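Long-range contacts in lysosome-associated membrane glycoprotein 1 (Mus musculus, PDB 5GV0), which is a major glycoprotein of the lysosomal membrane, whose membrane-proximal luminal domain, seen here, probably contributes to the protein's assembly: residues Ile27-Lys32 with Leu93-Pro99; Ser118-Glu124 with Val137-Gln143. One frame throughout, in Å; residues are numbered along the deposited sequence.

In the fold
Strand 14-30 carries most of the first segment of interaction 1 and borders strands 133-138 and 140-144 of interaction 2. Near its C-terminal end, residues 27-32 meet the loop 93-99, which joins strands 81-92 and 100-105 of the other sheet; interaction 1 therefore closes a loop of 60 intervening residues, mostly strand, and ties the two sheets at one end of the domain. Interaction 2 opens later in the chain and closes a short excursion of 12 residues, bringing strand 118-121 beside strand 140-144. The two contacts thus follow in series, neither nested nor crossed. Their centres lie about 30 Å apart on opposite sides of the chain's centre, linked through the sheet that contains strand 14-30.

Interaction 1: residues Ile27-Lys32 with Leu93-Pro99; sequences ITYLKK and LPDALVP
Residues 27-30 are the extended end of a strand; Lys31, just past the strand end, stays extended (phi/psi -80/171), and Lys32 turns to phi/psi -60/-34. Opposite, Leu93-Ala96 forms a type I beta turn closed by Ala96 N to Leu93 O (3.0 Å), and Leu93 N bonds Pro99 O (2.7 Å) across the base of the loop. The backbones meet at a single bridge, Lys31 with Ala96 (CA to CA 4.1 Å). Leu97 N donates almost linearly to Leu30 O (2.9 Å, 174°) and Lys32 N donates to Asp95 O (2.9 Å, 148°), so two main-chain bonds flank the bridge. Leu30 O also accepts from a water (2.8 Å) that in turn accepts a hydrogen bond from Val98 N (2.9 Å). Lys32, extended through chi3, carries NZ to Ala96 O (2.7 Å), so the lysine ammonium hydrogen-bonds the Ala96 carbonyl.

Tyr29 (chi1 p) points at the loop. Its OH donates to Asp95 OD1 (2.7 Å) and accepts from Arg39 NE, while Asp95 OD2 is engaged by Arg39 NH1 in a salt bridge; the buried phenol and the carboxylate are thereby both satisfied. Leu93 CD1 sits 3.4 Å from the Tyr29 ring centroid, 7° off its normal, a CH-pi contact, and Ala96 CB lies 3.6 Å from Tyr29 CD2. Ile27 CD1 reaches Leu93 CD1 at 4.4 Å.

The contact joins the end of strand 14-30 to the connection between strands 81-92 and 100-105, at one end of the two-sheeted beta-prism characteristic of LAMP luminal domains. Strand 36-42 pairs with 27-30 and supplies Arg39, while Phe101 of strand 100-105 touches both Ile27 and Leu93.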
loop_
_atom_site.group_PDB
_atom_site.type_symbol
_atom_site.label_atom_id
_atom_site.label_comp_id
_atom_site.label_asym_id
_atom_site.label_seq_id
_atom_site.Cartn_x
_atom_site.Cartn_y
_atom_site.Cartn_z
ATOM N N ILE A 27 -10.603 9.525 -0.069
ATOM C CA ILE A 27 -11.647 9.187 0.891
ATOM C C ILE A 27 -12.865 10.098 0.768
ATOM O O ILE A 27 -12.757 11.330 0.713
ATOM C CB ILE A 27 -11.105 9.217 2.345
ATOM C CG1 ILE A 27 -12.198 8.775 3.316
ATOM C CG2 ILE A 27 -10.538 10.589 2.711
ATOM C CD1 ILE A 27 -11.666 8.245 4.618
ATOM N N THR A 28 -14.029 9.463 0.687
ATOM C CA THR A 28 -15.299 10.167 0.673
ATOM C C THR A 28 -15.953 9.986 2.034
ATOM O O THR A 28 -16.065 8.863 2.517
ATOM C CB THR A 28 -16.209 9.637 -0.438
ATOM O OG1 THR A 28 -15.566 9.824 -1.706
ATOM C CG2 THR A 28 -17.542 10.362 -0.439
ATOM N N TYR A 29 -16.365 11.082 2.665
ATOM C CA TYR A 29 -16.949 10.984 3.997
ATOM C C TYR A 29 -17.948 12.095 4.297
ATOM O O TYR A 29 -18.018 13.098 3.594
ATOM C CB TYR A 29 -15.844 10.973 5.057
ATOM C CG TYR A 29 -15.060 12.261 5.208
ATOM C CD1 TYR A 29 -13.993 12.559 4.365
ATOM C CD2 TYR A 29 -15.363 13.164 6.222
ATOM C CE1 TYR A 29 -13.263 13.723 4.520
ATOM C CE2 TYR A 29 -14.639 14.331 6.383
ATOM C CZ TYR A 29 -13.591 14.605 5.530
ATOM O OH TYR A 29 -12.860 15.759 5.679
ATOM N N LEU A 30 -18.727 11.880 5.353
ATOM C CA LEU A 30 -19.715 12.843 5.822
ATOM C C LEU A 30 -19.103 13.810 6.819
ATOM O O LEU A 30 -18.543 13.390 7.831
ATOM C CB LEU A 30 -20.895 12.117 6.471
ATOM C CG LEU A 30 -21.891 11.424 5.545
ATOM C CD1 LEU A 30 -22.886 10.600 6.348
ATOM C CD2 LEU A 30 -22.611 12.455 4.698
ATOM N N LYS A 31 -19.217 15.104 6.534
ATOM C CA LYS A 31 -18.735 16.136 7.446
ATOM C C LYS A 31 -19.742 16.375 8.570
ATOM O O LYS A 31 -20.855 15.850 8.535
ATOM C CB LYS A 31 -18.465 17.439 6.691
ATOM C CG LYS A 31 -17.457 17.302 5.562
ATOM C CD LYS A 31 -16.986 18.659 5.063
ATOM C CE LYS A 31 -18.135 19.483 4.510
ATOM N NZ LYS A 31 -17.695 20.868 4.179
ATOM N N LYS A 32 -19.342 17.162 9.565
ATOM C CA LYS A 32 -20.219 17.483 10.689
ATOM C C LYS A 32 -21.484 18.195 10.231
ATOM O O LYS A 32 -22.553 18.007 10.812
ATOM C CB LYS A 32 -19.495 18.354 11.714
ATOM C CG LYS A 32 -18.310 17.689 12.381
ATOM C CD LYS A 32 -17.823 18.527 13.552
ATOM C CE LYS A 32 -16.496 18.019 14.074
ATOM N NZ LYS A 32 -16.444 16.531 14.094
ATOM N N LEU A 93 -10.328 12.491 11.226
ATOM C CA LEU A 93 -10.694 13.643 10.412
ATOM C C LEU A 93 -11.493 14.615 11.268
ATOM O O LEU A 93 -12.667 14.367 11.546
ATOM C CB LEU A 93 -11.511 13.222 9.191
ATOM C CG LEU A 93 -10.845 12.352 8.121
ATOM C CD1 LEU A 93 -11.892 11.809 7.162
ATOM C CD2 LEU A 93 -9.801 13.146 7.366
ATOM N N PRO A 94 -10.859 15.721 11.688
ATOM C CA PRO A 94 -11.470 16.671 12.622
ATOM C C PRO A 94 -12.836 17.200 12.175
ATOM O O PRO A 94 -13.680 17.429 13.037
ATOM C CB PRO A 94 -10.442 17.804 12.680
ATOM C CG PRO A 94 -9.151 17.149 12.359
ATOM C CD PRO A 94 -9.492 16.121 11.319
ATOM N N ASP A 95 -13.063 17.361 10.873
ATOM C CA ASP A 95 -14.319 17.940 10.400
ATOM C C ASP A 95 -15.360 16.887 10.021
ATOM O O ASP A 95 -16.407 17.219 9.467
ATOM C CB ASP A 95 -14.064 18.877 9.211
ATOM C CG ASP A 95 -13.665 18.139 7.941
ATOM O OD1 ASP A 95 -13.210 16.975 8.023
ATOM O OD2 ASP A 95 -13.793 18.745 6.852
ATOM N N ALA A 96 -15.077 15.622 10.320
ATOM C CA ALA A 96 -16.014 14.548 9.996
ATOM C C ALA A 96 -17.076 14.361 11.075
ATOM O O ALA A 96 -16.844 14.652 12.247
ATOM C CB ALA A 96 -15.264 13.238 9.779
ATOM N N LEU A 97 -18.240 13.863 10.665
ATOM C CA LEU A 97 -19.296 13.492 11.603
ATOM C C LEU A 97 -18.788 12.440 12.581
ATOM O O LEU A 97 -19.028 12.523 13.786
ATOM C CB LEU A 97 -20.521 12.966 10.856
ATOM C CG LEU A 97 -21.766 12.746 11.714
ATOM C CD1 LEU A 97 -22.273 14.075 12.255
ATOM C CD2 LEU A 97 -22.849 12.032 10.923
ATOM N N VAL A 98 -18.092 11.443 12.046
ATOM C CA VAL A 98 -17.398 10.460 12.861
ATOM C C VAL A 98 -15.901 10.680 12.678
ATOM O O VAL A 98 -15.307 10.170 11.729
ATOM C CB VAL A 98 -17.776 9.017 12.481
ATOM C CG1 VAL A 98 -17.092 8.026 13.411
ATOM C CG2 VAL A 98 -19.289 8.837 12.521
ATOM N N PRO A 99 -15.293 11.461 13.582
ATOM C CA PRO A 99 -13.904 11.916 13.446
ATOM C C PRO A 99 -12.889 10.780 13.347
ATOM O O PRO A 99 -12.019 10.808 12.473
ATOM C CB PRO A 99 -13.672 12.724 14.728
ATOM C CG PRO A 99 -15.037 13.118 15.183
ATOM C CD PRO A 99 -15.927 11.983 14.806
HETATM O O HOH W 1 -18.143 10.975 9.162
#

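Interaction 2: residues Ser118-Glu124 with Val137-Gln143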
loop_
_atom_site.group_PDB
_atom_site.type_symbol
_atom_site.label_atom_id
_atom_site.label_comp_id
_atom_site.label_asym_id
_atom_site.label_seq_id
_atom_site.Cartn_x
_atom_site.Cartn_y
_atom_site.Cartn_z
ATOM N N SER A 118 10.164 -8.194 -9.452
ATOM C CA SER A 118 9.467 -7.032 -8.903
ATOM C C SER A 118 8.300 -6.608 -9.789
ATOM O O SER A 118 8.310 -6.826 -11.006
ATOM C CB SER A 118 10.442 -5.860 -8.703
ATOM O OG SER A 118 11.074 -5.461 -9.913
ATOM N N TYR A 119 7.277 -6.044 -9.155
ATOM C CA TYR A 119 6.146 -5.452 -9.859
ATOM C C TYR A 119 6.463 -3.997 -10.120
ATOM O O TYR A 119 6.921 -3.308 -9.216
ATOM C CB TYR A 119 4.854 -5.566 -9.039
ATOM C CG TYR A 119 3.666 -4.872 -9.674
ATOM C CD1 TYR A 119 2.890 -5.523 -10.621
ATOM C CD2 TYR A 119 3.323 -3.568 -9.331
ATOM C CE1 TYR A 119 1.808 -4.895 -11.216
ATOM C CE2 TYR A 119 2.241 -2.933 -9.922
ATOM C CZ TYR A 119 1.488 -3.605 -10.858
ATOM O OH TYR A 119 0.403 -2.982 -11.451
ATOM N N LYS A 120 6.213 -3.525 -11.337
ATOM C CA LYS A 120 6.428 -2.117 -11.654
ATOM C C LYS A 120 5.280 -1.566 -12.488
ATOM O O LYS A 120 4.817 -2.209 -13.433
ATOM C CB LYS A 120 7.754 -1.923 -12.393
ATOM C CG LYS A 120 8.121 -0.456 -12.616
ATOM C CD LYS A 120 9.491 -0.315 -13.257
ATOM C CE LYS A 120 9.818 1.148 -13.512
ATOM N NZ LYS A 120 11.078 1.307 -14.289
ATOM N N CYS A 121 4.819 -0.369 -12.141
ATOM C CA CYS A 121 3.785 0.277 -12.931
ATOM C C CYS A 121 3.837 1.782 -12.734
ATOM O O CYS A 121 3.921 2.257 -11.607
ATOM C CB CYS A 121 2.409 -0.266 -12.552
ATOM S SG CYS A 121 1.108 0.195 -13.746
ATOM N N ASN A 122 3.795 2.522 -13.841
ATOM C CA ASN A 122 3.796 3.983 -13.817
ATOM C C ASN A 122 2.432 4.546 -14.205
ATOM O O ASN A 122 2.266 5.755 -14.372
ATOM C CB ASN A 122 4.876 4.526 -14.756
ATOM C CG ASN A 122 6.276 4.252 -14.250
ATOM O OD1 ASN A 122 6.592 4.517 -13.091
ATOM N ND2 ASN A 122 7.123 3.706 -15.114
ATOM N N THR A 123 1.462 3.653 -14.363
ATOM C CA THR A 123 0.087 4.039 -14.655
ATOM C C THR A 123 -0.709 4.004 -13.361
ATOM O O THR A 123 -0.741 2.988 -12.677
ATOM C CB THR A 123 -0.565 3.103 -15.694
ATOM O OG1 THR A 123 0.173 3.163 -16.919
ATOM C CG2 THR A 123 -2.009 3.516 -15.972
ATOM N N GLU A 124 -1.327 5.128 -13.024
ATOM C CA GLU A 124 -2.141 5.258 -11.820
ATOM C C GLU A 124 -3.179 4.138 -11.696
ATOM O O GLU A 124 -3.966 3.922 -12.614
ATOM C CB GLU A 124 -2.831 6.626 -11.852
ATOM C CG GLU A 124 -3.480 7.102 -10.572
ATOM C CD GLU A 124 -3.906 8.561 -10.679
ATOM O OE1 GLU A 124 -4.623 9.046 -9.781
ATOM O OE2 GLU A 124 -3.516 9.221 -11.668
ATOM N N VAL A 137 -2.468 4.068 -6.239
ATOM C CA VAL A 137 -1.074 3.720 -6.444
ATOM C C VAL A 137 -0.642 4.458 -7.689
ATOM O O VAL A 137 -0.870 4.005 -8.813
ATOM C CB VAL A 137 -0.876 2.207 -6.598
ATOM C CG1 VAL A 137 0.599 1.890 -6.715
ATOM C CG2 VAL A 137 -1.477 1.476 -5.408
ATOM N N PHE A 138 -0.053 5.622 -7.476
ATOM C CA PHE A 138 0.236 6.543 -8.561
ATOM C C PHE A 138 1.386 6.006 -9.398
ATOM O O PHE A 138 1.341 6.042 -10.632
ATOM C CB PHE A 138 0.551 7.932 -7.995
ATOM C CG PHE A 138 0.750 8.974 -9.041
ATOM C CD1 PHE A 138 -0.339 9.612 -9.611
ATOM C CD2 PHE A 138 2.024 9.321 -9.459
ATOM C CE1 PHE A 138 -0.154 10.576 -10.583
ATOM C CE2 PHE A 138 2.215 10.284 -10.427
ATOM C CZ PHE A 138 1.126 10.909 -10.990
ATOM N N SER A 139 2.408 5.493 -8.724
ATOM C CA SER A 139 3.456 4.726 -9.389
ATOM C C SER A 139 4.074 3.788 -8.370
ATOM O O SER A 139 3.987 4.029 -7.163
ATOM C CB SER A 139 4.522 5.632 -10.003
ATOM O OG SER A 139 5.296 6.250 -8.996
ATOM N N VAL A 140 4.689 2.710 -8.842
ATOM C CA VAL A 140 5.173 1.710 -7.910
ATOM C C VAL A 140 6.208 0.788 -8.522
ATOM O O VAL A 140 6.090 0.370 -9.673
ATOM C CB VAL A 140 3.995 0.863 -7.365
ATOM C CG1 VAL A 140 3.195 0.239 -8.519
ATOM C CG2 VAL A 140 4.469 -0.204 -6.391
ATOM N N GLN A 141 7.244 0.506 -7.745
ATOM C CA GLN A 141 8.012 -0.713 -7.928
ATOM C C GLN A 141 8.020 -1.386 -6.563
ATOM O O GLN A 141 8.324 -0.738 -5.557
ATOM C CB GLN A 141 9.424 -0.436 -8.445
ATOM C CG GLN A 141 10.192 -1.722 -8.757
ATOM C CD GLN A 141 11.440 -1.487 -9.570
ATOM O OE1 GLN A 141 11.893 -0.348 -9.734
ATOM N NE2 GLN A 141 12.015 -2.570 -10.088
ATOM N N VAL A 142 7.639 -2.660 -6.505
ATOM C CA VAL A 142 7.489 -3.313 -5.213
ATOM C C VAL A 142 7.809 -4.802 -5.306
ATOM O O VAL A 142 7.572 -5.454 -6.329
ATOM C CB VAL A 142 6.061 -3.085 -4.633
ATOM C CG1 VAL A 142 4.999 -3.756 -5.496
ATOM C CG2 VAL A 142 5.973 -3.571 -3.191
ATOM N N GLN A 143 8.385 -5.330 -4.236
ATOM C CA GLN A 143 8.728 -6.742 -4.173
ATOM C C GLN A 143 8.601 -7.247 -2.740
ATOM O O GLN A 143 9.161 -6.642 -1.815
ATOM C CB GLN A 143 10.141 -6.956 -4.705
ATOM C CG GLN A 143 10.567 -8.420 -4.776
ATOM C CD GLN A 143 11.874 -8.575 -5.521
ATOM O OE1 GLN A 143 12.207 -7.754 -6.376
ATOM N NE2 GLN A 143 12.635 -9.623 -5.195
HETATM O O HOH W 2 13.096 0.765 -12.083
HETATM O O HOH W 3 1.632 7.800 -12.777
HETATM O O HOH W 4 0.285 1.846 -10.487
#
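Water continues this antiparallel pairing where direct bonding stops. Beyond Cys121, one water donates to Asn122 O (2.7 Å) and Phe138 O (2.8 Å), another to Thr123 O (2.7 Å) and Val137 O (3.0 Å), joining carbonyls that cannot bond each other. The separation coincides with the classic beta bulge at Phe138 and Ser139, opposite Ala22, where the chain turns a corner. Between 118-121 and 140-143, Tyr119-Val142 and Cys121-Val140 are hydrogen-bonded pairs (Tyr119 N to Val142 O, Val142 N to Tyr119 O, Cys121 N to Val140 O and Val140 N to Cys121 O, each 2.9 Å), with Lys120-Gln141 the non-hydrogen-bonded pair. On the Lys120 face, Gln141 NE2 donates to Ser118 OG (3.0 Å), which also bonds Gly153 O, and a third water links Lys120 NZ to Gln141 OE1. On the other face Val140 CG1 meets the Tyr119 ring edge (CE2, 3.6 Å) and Cys121 CB (4.1 Å). Strand 118-121 lies between 140-144 and parallel 155-157, with the Cys121-Cys158 disulfide there; strand 14-30 flanks 140-144.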